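Local structure of branched-chain phosphotransacylase (Enterococcus faecalis, 1YCO) at the interface of chains A and B. The protein catalyses the transfer of branched-chain acyl groups between coenzyme A and phosphate, as a member of the phosphate acetyltransferase and butyryltransferase family. Residues are numbered along the deposited sequence; one frame, centred on the assembly and turned at random. Chains: chain A/B, branched-chain phosphotransacylase.

Contact 1: the interface of chains A and B. Residues chain A 191-192, 195, 227; chain B 226, 229-230, 233-234.
A:Leu191 and A:Asp192 at the start of helix 191-195 meet helix 221-233 of chain B in this part of the interface between the two copies of the deposited assembly. The close packing is made by aliphatic side chains, partly against the partner's backbone. A:Leu191 has CG anti to its own nitrogen (chi1 -178°), which carries the CD2 methyl down onto the partner helix. A:Leu191 CD2 lies 3.6 Å from B:Ser230 N and 3.7 Å from B:Cys226 O. A:Leu191 and B:Leu233 run past each other in opposite directions. The CD1 methyl of B:Leu233 reaches the backbone of the short helix, 3.5 Å from A:Asp192 CA. Both methyls of B:Leu233 touch A:Asp192 CB, CD1 the more closely. On another flank, the thiol SG of B:Cys226 sits 3.6 Å from A:Leu227 CD1, and B:Ser230 CB touches the same methyl.

The charged side is looser. The end of B:Lys229 lies along one face of the A:Asp192 carboxylate. The chain bends at chi4 (-51°), and NZ stays above the carboxylate plane, beside OD2. The salt bridge is long, 3.3 Å from B:Lys229 NZ to A:Asp192 OD2, and weak as a hydrogen bond.

At the far end B:Phe234 points its CZ at A:Thr195, with the two side chains nearly perpendicular. The hydroxyl OG1 of A:Thr195 gives its hydrogen bond to A:Leu191 O at 2.8 Å, and lies 3.5 Å from B:Phe234 CZ.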
loop_
_atom_site.group_PDB
_atom_site.type_symbol
_atom_site.label_atom_id
_atom_site.label_comp_id
_atom_site.label_asym_id
_atom_site.label_seq_id
_atom_site.Cartn_x
_atom_site.Cartn_y
_atom_site.Cartn_z
ATOM N N LEU A 191 6.235 4.912 -5.861
ATOM C CA LEU A 191 6.417 3.475 -6.069
ATOM C C LEU A 191 6.739 3.092 -7.518
ATOM O O LEU A 191 7.649 2.312 -7.770
ATOM C CB LEU A 191 5.160 2.717 -5.599
ATOM C CG LEU A 191 5.146 1.185 -5.690
ATOM C CD1 LEU A 191 6.061 0.603 -4.625
ATOM C CD2 LEU A 191 3.720 0.654 -5.501
ATOM N N ASP A 192 5.988 3.618 -8.476
ATOM C CA ASP A 192 6.263 3.269 -9.874
ATOM C C ASP A 192 7.639 3.776 -10.326
ATOM O O ASP A 192 8.390 3.041 -10.964
ATOM C CB ASP A 192 5.168 3.820 -10.785
ATOM C CG ASP A 192 4.931 5.283 -10.561
ATOM O OD1 ASP A 192 5.528 5.814 -9.598
ATOM O OD2 ASP A 192 4.156 5.904 -11.326
ATOM N N THR A 195 10.256 1.339 -8.826
ATOM C CA THR A 195 10.308 -0.050 -9.262
ATOM C C THR A 195 10.015 -0.361 -10.731
ATOM O O THR A 195 10.155 -1.508 -11.147
ATOM C CB THR A 195 9.311 -0.872 -8.448
ATOM O OG1 THR A 195 7.999 -0.334 -8.662
ATOM C CG2 THR A 195 9.636 -0.805 -6.947
ATOM N N LEU A 227 1.320 -2.488 1.109
ATOM C CA LEU A 227 2.090 -2.837 -0.062
ATOM C C LEU A 227 2.425 -4.332 0.015
ATOM O O LEU A 227 2.269 -5.081 -0.952
ATOM C CB LEU A 227 3.378 -2.014 -0.094
ATOM C CG LEU A 227 4.280 -2.138 -1.333
ATOM C CD1 LEU A 227 3.483 -1.753 -2.594
ATOM C CD2 LEU A 227 5.477 -1.214 -1.177
ATOM N N CYS B 226 -0.058 4.231 -2.651
ATOM C CA CYS B 226 0.739 3.026 -2.733
ATOM C C CYS B 226 -0.097 1.842 -3.233
ATOM O O CYS B 226 0.269 1.150 -4.189
ATOM C CB CYS B 226 1.313 2.707 -1.353
ATOM S SG CYS B 226 2.720 1.588 -1.401
ATOM N N LYS B 229 -1.058 2.284 -6.912
ATOM C CA LYS B 229 0.000 1.971 -7.850
ATOM C C LYS B 229 0.437 0.520 -7.885
ATOM O O LYS B 229 0.805 0.024 -8.947
ATOM C CB LYS B 229 1.206 2.873 -7.611
ATOM C CG LYS B 229 0.925 4.316 -8.009
ATOM C CD LYS B 229 2.184 5.173 -8.045
ATOM C CE LYS B 229 1.886 6.542 -8.678
ATOM N NZ LYS B 229 1.181 6.427 -10.015
ATOM N N SER B 230 0.389 -0.167 -6.745
ATOM C CA SER B 230 0.782 -1.561 -6.713
ATOM C C SER B 230 -0.252 -2.411 -7.457
ATOM O O SER B 230 0.095 -3.395 -8.102
ATOM C CB SER B 230 0.927 -2.068 -5.272
ATOM O OG SER B 230 -0.329 -2.138 -4.632
ATOM N N LEU B 233 0.760 -1.587 -11.217
ATOM C CA LEU B 233 2.057 -2.108 -11.631
ATOM C C LEU B 233 2.210 -3.627 -11.594
ATOM O O LEU B 233 2.658 -4.222 -12.571
ATOM C CB LEU B 233 3.153 -1.505 -10.764
ATOM C CG LEU B 233 3.339 0.001 -10.839
ATOM C CD1 LEU B 233 4.237 0.451 -9.679
ATOM C CD2 LEU B 233 3.944 0.371 -12.175
ATOM N N PHE B 234 1.840 -4.237 -10.467
ATOM C CA PHE B 234 1.988 -5.680 -10.274
ATOM C C PHE B 234 0.702 -6.492 -10.215
ATOM O O PHE B 234 0.739 -7.716 -10.344
ATOM C CB PHE B 234 2.785 -5.954 -8.995
ATOM C CG PHE B 234 3.898 -4.976 -8.750
ATOM C CD1 PHE B 234 3.753 -3.959 -7.809
ATOM C CD2 PHE B 234 5.088 -5.064 -9.465
ATOM C CE1 PHE B 234 4.775 -3.052 -7.584
ATOM C CE2 PHE B 234 6.112 -4.158 -9.247
ATOM C CZ PHE B 234 5.954 -3.150 -8.305
#

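Contact 2: the interface of chains A and B. Residues chain A 225, 229; chain B 156, 190-192.
The backbone of A:Asn225 and A:Lys229 is helical, one turn apart in helix 221-234, while extended B:Ser190 (psi 155°) leads into B:Leu191 and B:Asp192 at the start of helix 191-195. A:Lys229 crosses this helix start with the aliphatic part of its side chain. Its CD lies 3.3 Å from the carboxylate oxygen OD2 of B:Asp192 and also meets the CB of B:Leu191. The next carbon, CE, rests 3.8 Å from B:Ser190 CB. A turn at chi4 (-55°) leaves NZ 4.2 Å from B:Asp192 OD2. The two groups therefore make no salt bridge here, though their opposite charges may still attract.

The carboxylate is positioned from its own chain. The hydroxyl OG of B:Ser190 donates a hydrogen bond of 2.8 Å to B:Asp192 OD2. It comes from the syn side, 32° out of the carboxylate plane.

A second point of contact lies one turn back along the chain A helix. The methyl CB of B:Ala156 packs against the root of the A:Asn225 side chain, 3.6 Å from its CB and equally near the amide carbon CG. Together these contacts join the chain A helix to two segments of chain B and would support the dimer, if this pair is the biological one.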
loop_
_atom_site.group_PDB
_atom_site.type_symbol
_atom_site.label_atom_id
_atom_site.label_comp_id
_atom_site.label_asym_id
_atom_site.label_seq_id
_atom_site.Cartn_x
_atom_site.Cartn_y
_atom_site.Cartn_z
ATOM N N ASN A 225 2.714 -2.337 5.156
ATOM C CA ASN A 225 1.794 -3.456 5.355
ATOM C C ASN A 225 0.890 -3.618 4.142
ATOM O O ASN A 225 0.740 -4.713 3.605
ATOM C CB ASN A 225 0.905 -3.223 6.589
ATOM C CG ASN A 225 -0.143 -4.323 6.781
ATOM O OD1 ASN A 225 0.145 -5.364 7.358
ATOM N ND2 ASN A 225 -1.358 -4.091 6.286
ATOM N N LYS A 229 0.935 -6.877 1.664
ATOM C CA LYS A 229 -0.231 -7.716 1.403
ATOM C C LYS A 229 -0.716 -7.640 -0.032
ATOM O O LYS A 229 -1.132 -8.642 -0.615
ATOM C CB LYS A 229 -1.384 -7.343 2.344
ATOM C CG LYS A 229 -1.066 -7.542 3.827
ATOM C CD LYS A 229 -2.324 -7.449 4.693
ATOM C CE LYS A 229 -2.006 -7.233 6.179
ATOM N NZ LYS A 229 -1.084 -8.253 6.763
ATOM N N ALA B 156 -3.232 -1.395 9.590
ATOM C CA ALA B 156 -2.254 -2.451 9.766
ATOM C C ALA B 156 -2.305 -2.957 11.203
ATOM O O ALA B 156 -1.587 -3.892 11.579
ATOM C CB ALA B 156 -0.867 -1.930 9.439
ATOM N N SER B 190 -7.480 -5.305 8.140
ATOM C CA SER B 190 -6.304 -5.464 7.285
ATOM C C SER B 190 -6.760 -5.719 5.848
ATOM O O SER B 190 -7.872 -6.188 5.608
ATOM C CB SER B 190 -5.416 -6.609 7.782
ATOM O OG SER B 190 -6.143 -7.808 7.873
ATOM N N LEU B 191 -5.902 -5.392 4.896
ATOM C CA LEU B 191 -6.235 -5.554 3.493
ATOM C C LEU B 191 -6.765 -6.942 3.116
ATOM O O LEU B 191 -7.822 -7.061 2.494
ATOM C CB LEU B 191 -5.029 -5.208 2.624
ATOM C CG LEU B 191 -5.298 -5.103 1.123
ATOM C CD1 LEU B 191 -6.418 -4.123 0.872
ATOM C CD2 LEU B 191 -4.024 -4.667 0.417
ATOM N N ASP B 192 -6.035 -7.985 3.490
ATOM C CA ASP B 192 -6.457 -9.344 3.174
ATOM C C ASP B 192 -7.820 -9.651 3.774
ATOM O O ASP B 192 -8.680 -10.229 3.111
ATOM C CB ASP B 192 -5.431 -10.370 3.685
ATOM C CG ASP B 192 -5.133 -10.218 5.172
ATOM O OD1 ASP B 192 -4.937 -11.249 5.860
ATOM O OD2 ASP B 192 -5.075 -9.064 5.645
#

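Contact 3: the interface of chains A and B. Residues chain A 229-230, 233-234; chain B 191-192, 195-196.
Apolar packing dominates between A:Leu233, near the end of helix 221-234, and the short helix 191-195 of chain B. A:Leu233 has CG anti to its carbonyl carbon (chi1 -69°), and both methyls lie against one side of B:Asp192. CD1 reaches the helix backbone, 3.5 Å from B:Asp192 CA. CD2 lies 4.0 Å from B:Asp192 CB. CD1 also comes near B:Leu191 CG, at 4.2 Å. One turn back along the chain A helix, the backbone of A:Ser230 receives the CD2 methyl of B:Leu191, which lies 3.9 Å from A:Ser230 N and also touches A:Ser230 CB. B:Ser196 CB lies farther off, near A:Leu233 CD2.

The aromatic contact is made by A:Phe234. It presents its far ring carbon CZ to the hydroxyl of B:Thr195, 3.7 Å from OG1, and the side chains meet at a slant. One ring face is covered within chain A by A:Leu233 CB, offset toward the rim, so the leucine backs the ring as well as reaching across.

A hydrogen bond within chain B shapes this side. B:Thr195 OG1 donates to B:Leu191 O at 3.0 Å, from 44° above the carbonyl plane. This bond probably fixes the rotation of the hydroxyl beside the ring. A:Lys229 flanks the patch with its aliphatic carbons. The site fits the last turns of the chain A helix against the short chain B helix, and adds aliphatic and aromatic packing between the two chains.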
loop_
_atom_site.group_PDB
_atom_site.type_symbol
_atom_site.label_atom_id
_atom_site.label_comp_id
_atom_site.label_asym_id
_atom_site.label_seq_id
_atom_site.Cartn_x
_atom_site.Cartn_y
_atom_site.Cartn_z
ATOM N N LYS A 229 0.935 -6.877 1.664
ATOM C CA LYS A 229 -0.231 -7.716 1.403
ATOM C C LYS A 229 -0.716 -7.640 -0.032
ATOM O O LYS A 229 -1.132 -8.642 -0.615
ATOM C CB LYS A 229 -1.384 -7.343 2.344
ATOM C CG LYS A 229 -1.066 -7.542 3.827
ATOM C CD LYS A 229 -2.324 -7.449 4.693
ATOM C CE LYS A 229 -2.006 -7.233 6.179
ATOM N NZ LYS A 229 -1.084 -8.253 6.763
ATOM N N SER A 230 -0.668 -6.441 -0.590
ATOM C CA SER A 230 -1.089 -6.234 -1.951
ATOM C C SER A 230 -0.199 -7.038 -2.911
ATOM O O SER A 230 -0.688 -7.607 -3.894
ATOM C CB SER A 230 -1.032 -4.746 -2.279
ATOM O OG SER A 230 -1.217 -4.533 -3.663
ATOM N N LEU A 233 -1.236 -10.781 -2.296
ATOM C CA LEU A 233 -2.635 -11.013 -2.644
ATOM C C LEU A 233 -2.953 -10.826 -4.125
ATOM O O LEU A 233 -3.803 -11.535 -4.652
ATOM C CB LEU A 233 -3.556 -10.090 -1.838
ATOM C CG LEU A 233 -3.738 -10.269 -0.325
ATOM C CD1 LEU A 233 -4.546 -9.093 0.198
ATOM C CD2 LEU A 233 -4.441 -11.585 -0.011
ATOM N N PHE A 234 -2.282 -9.883 -4.792
ATOM C CA PHE A 234 -2.564 -9.628 -6.204
ATOM C C PHE A 234 -1.349 -9.579 -7.120
ATOM O O PHE A 234 -1.488 -9.655 -8.343
ATOM C CB PHE A 234 -3.343 -8.325 -6.365
ATOM C CG PHE A 234 -4.432 -8.130 -5.342
ATOM C CD1 PHE A 234 -4.248 -7.239 -4.273
ATOM C CD2 PHE A 234 -5.655 -8.803 -5.463
ATOM C CE1 PHE A 234 -5.264 -7.014 -3.346
ATOM C CE2 PHE A 234 -6.683 -8.589 -4.543
ATOM C CZ PHE A 234 -6.492 -7.687 -3.475
ATOM N N LEU B 191 -5.902 -5.392 4.896
ATOM C CA LEU B 191 -6.235 -5.554 3.493
ATOM C C LEU B 191 -6.765 -6.942 3.116
ATOM O O LEU B 191 -7.822 -7.061 2.494
ATOM C CB LEU B 191 -5.029 -5.208 2.624
ATOM C CG LEU B 191 -5.298 -5.103 1.123
ATOM C CD1 LEU B 191 -6.418 -4.123 0.872
ATOM C CD2 LEU B 191 -4.024 -4.667 0.417
ATOM N N ASP B 192 -6.035 -7.985 3.490
ATOM C CA ASP B 192 -6.457 -9.344 3.174
ATOM C C ASP B 192 -7.820 -9.651 3.774
ATOM O O ASP B 192 -8.680 -10.229 3.111
ATOM C CB ASP B 192 -5.431 -10.370 3.685
ATOM C CG ASP B 192 -5.133 -10.218 5.172
ATOM O OD1 ASP B 192 -4.937 -11.249 5.860
ATOM O OD2 ASP B 192 -5.075 -9.064 5.645
ATOM N N THR B 195 -10.550 -8.031 1.524
ATOM C CA THR B 195 -10.705 -8.436 0.131
ATOM C C THR B 195 -10.637 -9.916 -0.166
ATOM O O THR B 195 -11.098 -10.354 -1.226
ATOM C CB THR B 195 -9.660 -7.751 -0.769
ATOM O OG1 THR B 195 -8.345 -8.106 -0.317
ATOM C CG2 THR B 195 -9.815 -6.237 -0.715
ATOM N N SER B 196 -10.079 -10.698 0.752
ATOM C CA SER B 196 -9.979 -12.130 0.497
ATOM C C SER B 196 -10.753 -12.986 1.475
ATOM O O SER B 196 -10.428 -13.046 2.656
ATOM C CB SER B 196 -8.513 -12.582 0.481
ATOM O OG SER B 196 -8.433 -13.972 0.199
#

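Contacts 2 and 3 adjoin, with their C-alpha centres about 6 Å apart. They share A:Lys229 of helix 221-234 and B:Leu191 and B:Asp192 of helix 191-195. The C-alpha centre of contact 1 lies about 15 Å from that of contact 2 and about 14 Å from that of contact 3. Contact 1 is largely the two-fold mate of contact 3, using mostly the same elements with the chains exchanged. It adds a touch between the two long helices through A:Leu227. The twins differ in charge pairing: the lysine-aspartate salt bridge forms in contact 1 alone. The reciprocal pairing is consistent with a functional dimer, without proving it.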